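Local coordinates for protein glutamate racemase (Escherichia coli, PDB 2JFN) that belongs to the Asp/Glu/hydantoin racemase family and binds glutamic acid and uridine-5'-diphosphate-N-acetylmuramoyl-L-alanine, at residues T23-D28 and Y83-A88; G128-L133 and N153-E158; D54-P59 and C256-P261. One frame throughout, in Å; residues are numbered along the deposited sequence.

Interaction 1. Residues T23-D28 and Y83-A88; sequences TVLVFD and YPLALA. With GLU (glutamic acid), chain B.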
loop_
_atom_site.group_PDB
_atom_site.type_symbol
_atom_site.label_atom_id
_atom_site.label_comp_id
_atom_site.label_asym_id
_atom_site.label_seq_id
_atom_site.Cartn_x
_atom_site.Cartn_y
_atom_site.Cartn_z
ATOM N N THR A 23 12.376 15.052 3.205
ATOM C CA THR A 23 12.542 13.747 2.590
ATOM C C THR A 23 11.511 12.780 3.144
ATOM O O THR A 23 11.451 12.537 4.350
ATOM C CB THR A 23 13.957 13.201 2.870
ATOM O OG1 THR A 23 14.923 14.052 2.240
ATOM C CG2 THR A 23 14.097 11.778 2.344
ATOM N N VAL A 24 10.698 12.232 2.252
ATOM C CA VAL A 24 9.673 11.283 2.642
ATOM C C VAL A 24 9.856 9.941 1.952
ATOM O O VAL A 24 9.967 9.864 0.728
ATOM C CB VAL A 24 8.265 11.822 2.315
ATOM C CG1 VAL A 24 7.223 10.747 2.557
ATOM C CG2 VAL A 24 7.974 13.046 3.180
ATOM N N LEU A 25 9.886 8.885 2.754
ATOM C CA LEU A 25 10.027 7.537 2.233
ATOM C C LEU A 25 8.660 6.876 2.153
ATOM O O LEU A 25 7.873 6.958 3.093
ATOM C CB LEU A 25 10.917 6.690 3.149
ATOM C CG LEU A 25 10.866 5.177 2.902
ATOM C CD1 LEU A 25 11.458 4.848 1.528
ATOM C CD2 LEU A 25 11.634 4.446 4.010
ATOM N N VAL A 26 8.382 6.245 1.018
ATOM C CA VAL A 26 7.149 5.495 0.834
ATOM C C VAL A 26 7.645 4.074 0.526
ATOM O O VAL A 26 8.363 3.860 -0.459
ATOM C CB VAL A 26 6.299 6.029 -0.338
ATOM C CG1 VAL A 26 5.041 5.186 -0.480
ATOM C CG2 VAL A 26 5.915 7.502 -0.083
ATOM N N PHE A 27 7.283 3.125 1.386
ATOM C CA PHE A 27 7.711 1.733 1.253
ATOM C C PHE A 27 6.593 0.723 1.017
ATOM O O PHE A 27 5.490 0.863 1.539
ATOM C CB PHE A 27 8.465 1.299 2.515
ATOM C CG PHE A 27 8.731 -0.187 2.583
ATOM C CD1 PHE A 27 9.825 -0.745 1.924
ATOM C CD2 PHE A 27 7.852 -1.032 3.254
ATOM C CE1 PHE A 27 10.037 -2.124 1.928
ATOM C CE2 PHE A 27 8.054 -2.416 3.265
ATOM C CZ PHE A 27 9.146 -2.962 2.599
ATOM N N ASP A 28 6.901 -0.304 0.231
ATOM C CA ASP A 28 5.973 -1.398 -0.046
ATOM C C ASP A 28 6.791 -2.587 -0.509
ATOM O O ASP A 28 7.967 -2.447 -0.851
ATOM C CB ASP A 28 4.972 -1.054 -1.155
ATOM C CG ASP A 28 3.961 -2.177 -1.387
ATOM O OD1 ASP A 28 3.574 -2.437 -2.546
ATOM O OD2 ASP A 28 3.551 -2.813 -0.394
ATOM N N TYR A 83 19.704 8.732 3.028
ATOM C CA TYR A 83 19.107 10.045 3.272
ATOM C C TYR A 83 18.385 10.133 4.609
ATOM O O TYR A 83 17.566 9.272 4.933
ATOM C CB TYR A 83 18.065 10.404 2.201
ATOM C CG TYR A 83 18.579 10.658 0.806
ATOM C CD1 TYR A 83 18.586 9.646 -0.149
ATOM C CD2 TYR A 83 19.023 11.926 0.429
ATOM C CE1 TYR A 83 19.017 9.891 -1.449
ATOM C CE2 TYR A 83 19.456 12.180 -0.868
ATOM C CZ TYR A 83 19.451 11.162 -1.799
ATOM O OH TYR A 83 19.878 11.411 -3.085
ATOM N N PRO A 84 18.691 11.164 5.412
ATOM C CA PRO A 84 17.991 11.289 6.692
ATOM C C PRO A 84 16.522 11.452 6.285
ATOM O O PRO A 84 16.228 12.107 5.286
ATOM C CB PRO A 84 18.573 12.571 7.276
ATOM C CG PRO A 84 20.002 12.525 6.786
ATOM C CD PRO A 84 19.836 12.095 5.339
ATOM N N LEU A 85 15.609 10.857 7.040
ATOM C CA LEU A 85 14.192 10.923 6.691
ATOM C C LEU A 85 13.377 11.840 7.589
ATOM O O LEU A 85 13.589 11.890 8.791
ATOM C CB LEU A 85 13.585 9.518 6.744
ATOM C CG LEU A 85 14.271 8.417 5.932
ATOM C CD1 LEU A 85 13.614 7.066 6.215
ATOM C CD2 LEU A 85 14.197 8.760 4.457
ATOM N N ALA A 86 12.451 12.578 6.991
ATOM C CA ALA A 86 11.575 13.446 7.763
ATOM C C ALA A 86 10.380 12.585 8.183
ATOM O O ALA A 86 9.789 12.785 9.241
ATOM C CB ALA A 86 11.109 14.628 6.903
ATOM N N LEU A 87 10.047 11.598 7.357
ATOM C CA LEU A 87 8.915 10.723 7.635
ATOM C C LEU A 87 8.926 9.520 6.700
ATOM O O LEU A 87 9.411 9.608 5.572
ATOM C CB LEU A 87 7.614 11.517 7.449
ATOM C CG LEU A 87 6.240 10.844 7.485
ATOM C CD1 LEU A 87 5.190 11.908 7.792
ATOM C CD2 LEU A 87 5.933 10.164 6.149
ATOM N N ALA A 88 8.389 8.402 7.177
ATOM C CA ALA A 88 8.311 7.184 6.382
ATOM C C ALA A 88 6.897 6.611 6.417
ATOM O O ALA A 88 6.233 6.607 7.458
ATOM C CB ALA A 88 9.294 6.151 6.902
HETATM N N GLU B . 1.009 -3.796 -1.168
HETATM C CA GLU B . 0.513 -5.049 -0.592
HETATM C C GLU B . -0.068 -4.755 0.778
HETATM O O GLU B . -0.713 -3.663 0.980
HETATM C CB GLU B . 1.664 -6.061 -0.482
HETATM C CG GLU B . 1.214 -7.449 -0.992
HETATM C CD GLU B . 2.226 -8.523 -0.616
HETATM O OE1 GLU B . 1.843 -9.664 -0.372
HETATM O OE2 GLU B . 3.432 -8.263 -0.563
HETATM O OXT GLU B . 0.070 -5.596 1.727
HETATM O O HOH W 1 17.254 13.673 3.265
#

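Interaction 2. Residues G128-L133 and N153-E158; sequences GIVGLL and NECQIE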
loop_
_atom_site.group_PDB
_atom_site.type_symbol
_atom_site.label_atom_id
_atom_site.label_comp_id
_atom_site.label_asym_id
_atom_site.label_seq_id
_atom_site.Cartn_x
_atom_site.Cartn_y
_atom_site.Cartn_z
ATOM N N GLY A 128 -25.709 -1.783 4.089
ATOM C CA GLY A 128 -25.093 -2.472 5.207
ATOM C C GLY A 128 -24.174 -3.621 4.833
ATOM O O GLY A 128 -23.702 -4.338 5.712
ATOM N N ILE A 129 -23.919 -3.810 3.540
ATOM C CA ILE A 129 -23.036 -4.886 3.091
ATOM C C ILE A 129 -21.705 -4.272 2.648
ATOM O O ILE A 129 -21.628 -3.622 1.607
ATOM C CB ILE A 129 -23.610 -5.652 1.881
ATOM C CG1 ILE A 129 -25.115 -5.891 2.052
ATOM C CG2 ILE A 129 -22.870 -6.978 1.726
ATOM C CD1 ILE A 129 -25.475 -6.949 3.064
ATOM N N VAL A 130 -20.661 -4.486 3.440
ATOM C CA VAL A 130 -19.352 -3.944 3.116
ATOM C C VAL A 130 -18.375 -5.056 2.766
ATOM O O VAL A 130 -18.206 -6.017 3.518
ATOM C CB VAL A 130 -18.792 -3.125 4.295
ATOM C CG1 VAL A 130 -17.376 -2.651 3.983
ATOM C CG2 VAL A 130 -19.698 -1.932 4.560
ATOM N N GLY A 131 -17.738 -4.924 1.611
ATOM C CA GLY A 131 -16.778 -5.922 1.189
ATOM C C GLY A 131 -15.350 -5.498 1.499
ATOM O O GLY A 131 -15.029 -4.309 1.521
ATOM N N LEU A 132 -14.493 -6.478 1.759
ATOM C CA LEU A 132 -13.093 -6.202 2.033
ATOM C C LEU A 132 -12.252 -7.040 1.090
ATOM O O LEU A 132 -12.268 -8.272 1.160
ATOM C CB LEU A 132 -12.735 -6.546 3.483
ATOM C CG LEU A 132 -11.246 -6.448 3.868
ATOM C CD1 LEU A 132 -10.730 -5.023 3.684
ATOM C CD2 LEU A 132 -11.075 -6.881 5.323
ATOM N N LEU A 133 -11.554 -6.372 0.180
ATOM C CA LEU A 133 -10.673 -7.055 -0.762
ATOM C C LEU A 133 -9.270 -6.848 -0.226
ATOM O O LEU A 133 -8.825 -5.711 -0.059
ATOM C CB LEU A 133 -10.756 -6.440 -2.159
ATOM C CG LEU A 133 -11.923 -6.800 -3.066
ATOM C CD1 LEU A 133 -11.721 -6.104 -4.402
ATOM C CD2 LEU A 133 -11.985 -8.317 -3.260
ATOM N N ASN A 153 -19.521 -2.866 13.489
ATOM C CA ASN A 153 -20.438 -3.697 14.263
ATOM C C ASN A 153 -21.871 -3.587 13.744
ATOM O O ASN A 153 -22.690 -4.479 13.959
ATOM C CB ASN A 153 -20.388 -3.281 15.738
ATOM C CG ASN A 153 -21.130 -4.246 16.648
ATOM O OD1 ASN A 153 -21.238 -4.018 17.855
ATOM N ND2 ASN A 153 -21.638 -5.335 16.077
ATOM N N GLU A 154 -22.168 -2.493 13.051
ATOM C CA GLU A 154 -23.507 -2.270 12.520
ATOM C C GLU A 154 -23.717 -2.736 11.080
ATOM O O GLU A 154 -24.786 -2.519 10.504
ATOM C CB GLU A 154 -23.871 -0.786 12.648
ATOM C CG GLU A 154 -22.697 0.179 12.485
ATOM C CD GLU A 154 -22.005 0.056 11.139
ATOM O OE1 GLU A 154 -22.686 0.214 10.100
ATOM O OE2 GLU A 154 -20.780 -0.197 11.123
ATOM N N CYS A 155 -22.707 -3.379 10.499
ATOM C CA CYS A 155 -22.818 -3.870 9.127
ATOM C C CYS A 155 -22.149 -5.230 8.979
ATOM O O CYS A 155 -21.338 -5.623 9.812
ATOM C CB CYS A 155 -22.182 -2.875 8.149
ATOM S SG CYS A 155 -20.399 -2.645 8.356
ATOM N N GLN A 156 -22.497 -5.950 7.917
ATOM C CA GLN A 156 -21.911 -7.261 7.679
ATOM C C GLN A 156 -20.733 -7.134 6.721
ATOM O O GLN A 156 -20.824 -6.484 5.681
ATOM C CB GLN A 156 -22.954 -8.228 7.110
ATOM C CG GLN A 156 -23.485 -7.863 5.742
ATOM C CD GLN A 156 -24.431 -8.915 5.193
ATOM O OE1 GLN A 156 -25.483 -9.189 5.779
ATOM N NE2 GLN A 156 -24.058 -9.514 4.065
ATOM N N ILE A 157 -19.625 -7.768 7.082
ATOM C CA ILE A 157 -18.418 -7.711 6.276
ATOM C C ILE A 157 -18.185 -8.965 5.451
ATOM O O ILE A 157 -18.161 -10.074 5.978
ATOM C CB ILE A 157 -17.179 -7.477 7.166
ATOM C CG1 ILE A 157 -17.336 -6.169 7.942
ATOM C CG2 ILE A 157 -15.914 -7.464 6.319
ATOM C CD1 ILE A 157 -17.514 -4.942 7.069
ATOM N N GLU A 158 -18.017 -8.772 4.149
ATOM C CA GLU A 158 -17.752 -9.870 3.232
ATOM C C GLU A 158 -16.271 -9.793 2.879
ATOM O O GLU A 158 -15.856 -8.897 2.146
ATOM C CB GLU A 158 -18.582 -9.721 1.955
ATOM C CG GLU A 158 -20.084 -9.823 2.152
ATOM C CD GLU A 158 -20.501 -11.158 2.736
ATOM O OE1 GLU A 158 -20.011 -12.201 2.251
ATOM O OE2 GLU A 158 -21.322 -11.164 3.675
#

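Interaction 3. Residues D54-P59 and C256-P261; sequences DNVAFP and CMAMTP. With GLU (glutamic acid), chain B.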
loop_
_atom_site.group_PDB
_atom_site.type_symbol
_atom_site.label_atom_id
_atom_site.label_comp_id
_atom_site.label_asym_id
_atom_site.label_seq_id
_atom_site.Cartn_x
_atom_site.Cartn_y
_atom_site.Cartn_z
ATOM N N ASP A 54 10.614 -3.903 -1.927
ATOM C CA ASP A 54 11.354 -5.135 -1.662
ATOM C C ASP A 54 11.089 -6.221 -2.702
ATOM O O ASP A 54 10.390 -7.195 -2.427
ATOM C CB ASP A 54 10.994 -5.658 -0.269
ATOM C CG ASP A 54 11.943 -6.746 0.208
ATOM O OD1 ASP A 54 12.842 -7.143 -0.570
ATOM O OD2 ASP A 54 11.786 -7.201 1.359
ATOM N N ASN A 55 11.666 -6.068 -3.891
ATOM C CA ASN A 55 11.461 -7.049 -4.941
ATOM C C ASN A 55 12.132 -8.378 -4.606
ATOM O O ASN A 55 11.833 -9.392 -5.225
ATOM C CB ASN A 55 11.963 -6.509 -6.291
ATOM C CG ASN A 55 13.453 -6.217 -6.296
ATOM O OD1 ASN A 55 13.970 -5.504 -5.431
ATOM N ND2 ASN A 55 14.154 -6.761 -7.288
ATOM N N VAL A 56 13.014 -8.372 -3.610
ATOM C CA VAL A 56 13.720 -9.582 -3.186
ATOM C C VAL A 56 12.851 -10.519 -2.337
ATOM O O VAL A 56 12.909 -11.742 -2.492
ATOM C CB VAL A 56 14.999 -9.223 -2.376
ATOM C CG1 VAL A 56 15.542 -10.457 -1.649
ATOM C CG2 VAL A 56 16.065 -8.672 -3.314
ATOM N N ALA A 57 12.038 -9.952 -1.451
ATOM C CA ALA A 57 11.207 -10.774 -0.588
ATOM C C ALA A 57 9.715 -10.733 -0.921
ATOM O O ALA A 57 8.915 -11.388 -0.258
ATOM C CB ALA A 57 11.438 -10.393 0.867
ATOM N N PHE A 58 9.337 -9.966 -1.940
ATOM C CA PHE A 58 7.933 -9.906 -2.353
ATOM C C PHE A 58 7.590 -11.325 -2.809
ATOM O O PHE A 58 8.400 -11.959 -3.482
ATOM C CB PHE A 58 7.759 -8.950 -3.537
ATOM C CG PHE A 58 6.389 -8.997 -4.154
ATOM C CD1 PHE A 58 5.357 -8.203 -3.657
ATOM C CD2 PHE A 58 6.117 -9.878 -5.198
ATOM C CE1 PHE A 58 4.071 -8.287 -4.189
ATOM C CE2 PHE A 58 4.829 -9.971 -5.738
ATOM C CZ PHE A 58 3.806 -9.176 -5.233
ATOM N N PRO A 59 6.385 -11.833 -2.480
ATOM C CA PRO A 59 5.296 -11.211 -1.717
ATOM C C PRO A 59 5.393 -11.430 -0.207
ATOM O O PRO A 59 5.828 -12.487 0.257
ATOM C CB PRO A 59 4.053 -11.872 -2.307
ATOM C CG PRO A 59 4.525 -13.272 -2.520
ATOM C CD PRO A 59 5.920 -13.084 -3.115
ATOM N N CYS A 256 15.364 -0.357 -5.322
ATOM C CA CYS A 256 14.905 -1.742 -5.361
ATOM C C CYS A 256 15.941 -2.464 -4.494
ATOM O O CYS A 256 16.996 -1.896 -4.192
ATOM C CB CYS A 256 14.890 -2.295 -6.792
ATOM S SG CYS A 256 16.475 -2.277 -7.646
ATOM N N MET A 257 15.659 -3.692 -4.073
ATOM C CA MET A 257 16.628 -4.403 -3.237
ATOM C C MET A 257 17.562 -5.276 -4.074
ATOM O O MET A 257 18.577 -5.767 -3.581
ATOM C CB MET A 257 15.911 -5.246 -2.175
ATOM C CG MET A 257 14.985 -4.437 -1.260
ATOM S SD MET A 257 15.717 -2.904 -0.589
ATOM C CE MET A 257 14.421 -1.707 -0.985
ATOM N N ALA A 258 17.218 -5.447 -5.344
ATOM C CA ALA A 258 18.026 -6.234 -6.267
ATOM C C ALA A 258 17.741 -5.731 -7.671
ATOM O O ALA A 258 16.584 -5.605 -8.068
ATOM C CB ALA A 258 17.678 -7.716 -6.159
ATOM N N MET A 259 18.797 -5.434 -8.418
ATOM C CA MET A 259 18.643 -4.940 -9.778
ATOM C C MET A 259 18.380 -6.130 -10.691
ATOM O O MET A 259 19.286 -6.640 -11.351
ATOM C CB MET A 259 19.908 -4.195 -10.206
ATOM C CG MET A 259 19.736 -3.322 -11.433
ATOM S SD MET A 259 18.495 -2.033 -11.197
ATOM C CE MET A 259 19.369 -0.878 -10.181
ATOM N N THR A 260 17.129 -6.574 -10.707
ATOM C CA THR A 260 16.702 -7.710 -11.510
ATOM C C THR A 260 15.947 -7.228 -12.739
ATOM O O THR A 260 15.590 -6.053 -12.841
ATOM C CB THR A 260 15.735 -8.600 -10.722
ATOM O OG1 THR A 260 14.520 -7.873 -10.484
ATOM C CG2 THR A 260 16.344 -9.013 -9.395
ATOM N N PRO A 261 15.687 -8.131 -13.693
ATOM C CA PRO A 261 14.951 -7.688 -14.876
ATOM C C PRO A 261 13.568 -7.186 -14.463
ATOM O O PRO A 261 13.079 -6.197 -14.998
ATOM C CB PRO A 261 14.891 -8.949 -15.735
ATOM C CG PRO A 261 16.203 -9.622 -15.406
ATOM C CD PRO A 261 16.256 -9.479 -13.900
HETATM N N GLU B . 1.009 -3.796 -1.168
HETATM C CA GLU B . 0.513 -5.049 -0.592
HETATM C C GLU B . -0.068 -4.755 0.778
HETATM O O GLU B . -0.713 -3.663 0.980
HETATM C CB GLU B . 1.664 -6.061 -0.482
HETATM C CG GLU B . 1.214 -7.449 -0.992
HETATM C CD GLU B . 2.226 -8.523 -0.616
HETATM O OE1 GLU B . 1.843 -9.664 -0.372
HETATM O OE2 GLU B . 3.432 -8.263 -0.563
HETATM O OXT GLU B . 0.070 -5.596 1.727
HETATM O O HOH W 2 12.613 -8.752 -8.960
#

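Interaction 1. Residues T23-D28 and Y83-A88
Leu25 and Leu85 form the apolar centre, their side chains slanting across one another with CD2 of Leu25 4.0 Å from CD1 of Leu85. The same Leu25 branch also touches CB of Ala88, while the other Leu85 methyl, CD2, reaches CG2 of Thr23 at 3.7 Å. Val79 of helix 65-82 packs against both leucines. On the opposite face of the sheet Val24 and Leu87 lie side by side and point the same way, CG1 to CD2 at 3.9 Å; Leu87 continues into helix 228-241 through Leu238 and Leu239.

Between these layers runs a short parallel ladder. Leu25 N donates to Leu87 O at 2.9 Å in a nearly straight bond (168°). Thr23 O takes two successive amides, a firm one from Ala86 N at 2.8 Å and a weak one from Leu87 N at 3.4 Å, just where residues 83-88 change from loop to strand. At the polar margin a water joins Thr23 OG1, 2.6 Å from it, to Pro84 O, and His48 ND1 also bonds that hydroxyl. Farther along the strand, Asp28 OD2 accepts from the glutamic acid N at 2.8 Å; OD1 adds a weak bond from the same N and also accepts from Gly30 N and Gly33 N.

The chemistry therefore grades from buried hydrocarbon to a carboxylate at the C-terminal end of the strand, held by backbone amides and turned to the ligand.

Interaction 2. Residues G128-L133 and N153-E158
Ile157 reaches Val130 through its second torsion: chi2 of -59° folds CD1 back until it lies 3.6 Å from CB of Val130. The two side chains run alongside each other, pointing the same way. Cys155 meets a branch methyl of the same valine; its chi1 of 64° sets SG between the backbone N and the carbonyl carbon, 3.9 Å from Val130 CG2. One valine thus offers CB to an isoleucine methyl and a branch methyl to a sulfur. This face is roofed by helices, with Ala121 of helix 118-124 over Val130, Ala122 of that helix beside Cys155, and Ile148 of helix 142-150 against Ile157.

On the other face Ile129 and Glu158 lie side by side, CG2 of Ile129 4.0 Å from CG of Glu158, so the acid contributes its aliphatic part to the packing.

Four backbone hydrogen bonds stitch the parallel strands together. Gln156 N donates to Gly128 O at 3.0 Å, and Val130 N returns a bond to Gln156 O at 3.0 Å; Glu158 N then gives one to Val130 O at 2.8 Å, and Leu132 N one to Glu158 O at 2.8 Å. Val130 O also receives a CA-H...O contact from Ile157 CA, at 3.2 Å.

These are the two strands of a beta-alpha-beta unit whose connecting helix is 142-150. Alternating backbone N-H...O bonds pair strand 129-134 with the outermost strand 156-161, while hydrocarbon and sulfur line the helix-covered face and Gln156 remains exposed on the other.

Interaction 3. Residues D54-P59 and C256-P261
Asn55 grips the backbone of residues 256-261 with both ends of its amide. Its OD1 accepts from Met257 N at 2.8 Å, nearly in line with the side-chain C=O, and more weakly from Ala258 N at 3.2 Å; its ND2 donates to Ala258 O at 2.8 Å. Chi1 of 62° sets CG between the backbone N and the carbonyl carbon; the bonds on OD1 and ND2 then fix the amide's rotation. A water accepts from ND2 at 3.0 Å and bonds Thr260 OG1, which caps helix 261-264 at Ala263 N.

Beside the amide, Val56 CG2 presses closely on Ala258 CB at 3.4 Å, and the Val56 side chain crosses that of Met257 at about a right angle. Behind them Asp54 shapes the turn: its OD1 takes Ala57 N at 3.1 Å in an Asx motif, from above the carboxylate plane, while OD2 bonds Tyr60 OH and forms a salt bridge with Arg71. The turn leads on to Phe58, whose CD1 lies 3.6 Å from OE2 of the glutamic acid.

The contact joins the loops that leave the adjacent parallel strands 48-53 and 253-256, with helix 65-82 against Val56 and Met257 and helix 163-174 against Phe58.

How the interactions relate
Interactions 1 and 3 involve the same mixed sheet, the first a buried strand pairing within it, the third a partly buried meeting of loops that leave two of its strands; they touch through a probable hydrogen bond from Asp54 N to Asp28 O. Both reach the glutamic acid, Asp28 at its N, Phe58 and Pro59 near its side-chain carboxylate. Interaction 2, also partly buried, lies at the edge of the separate four-stranded parallel sheet and touches neither. Interactions 1 and 2 rely on backbone ladders, apolar on both faces in the first but with Gln156 and Glu158 on one face of the second, whereas in interaction 3 a side-chain amide takes over the pairing.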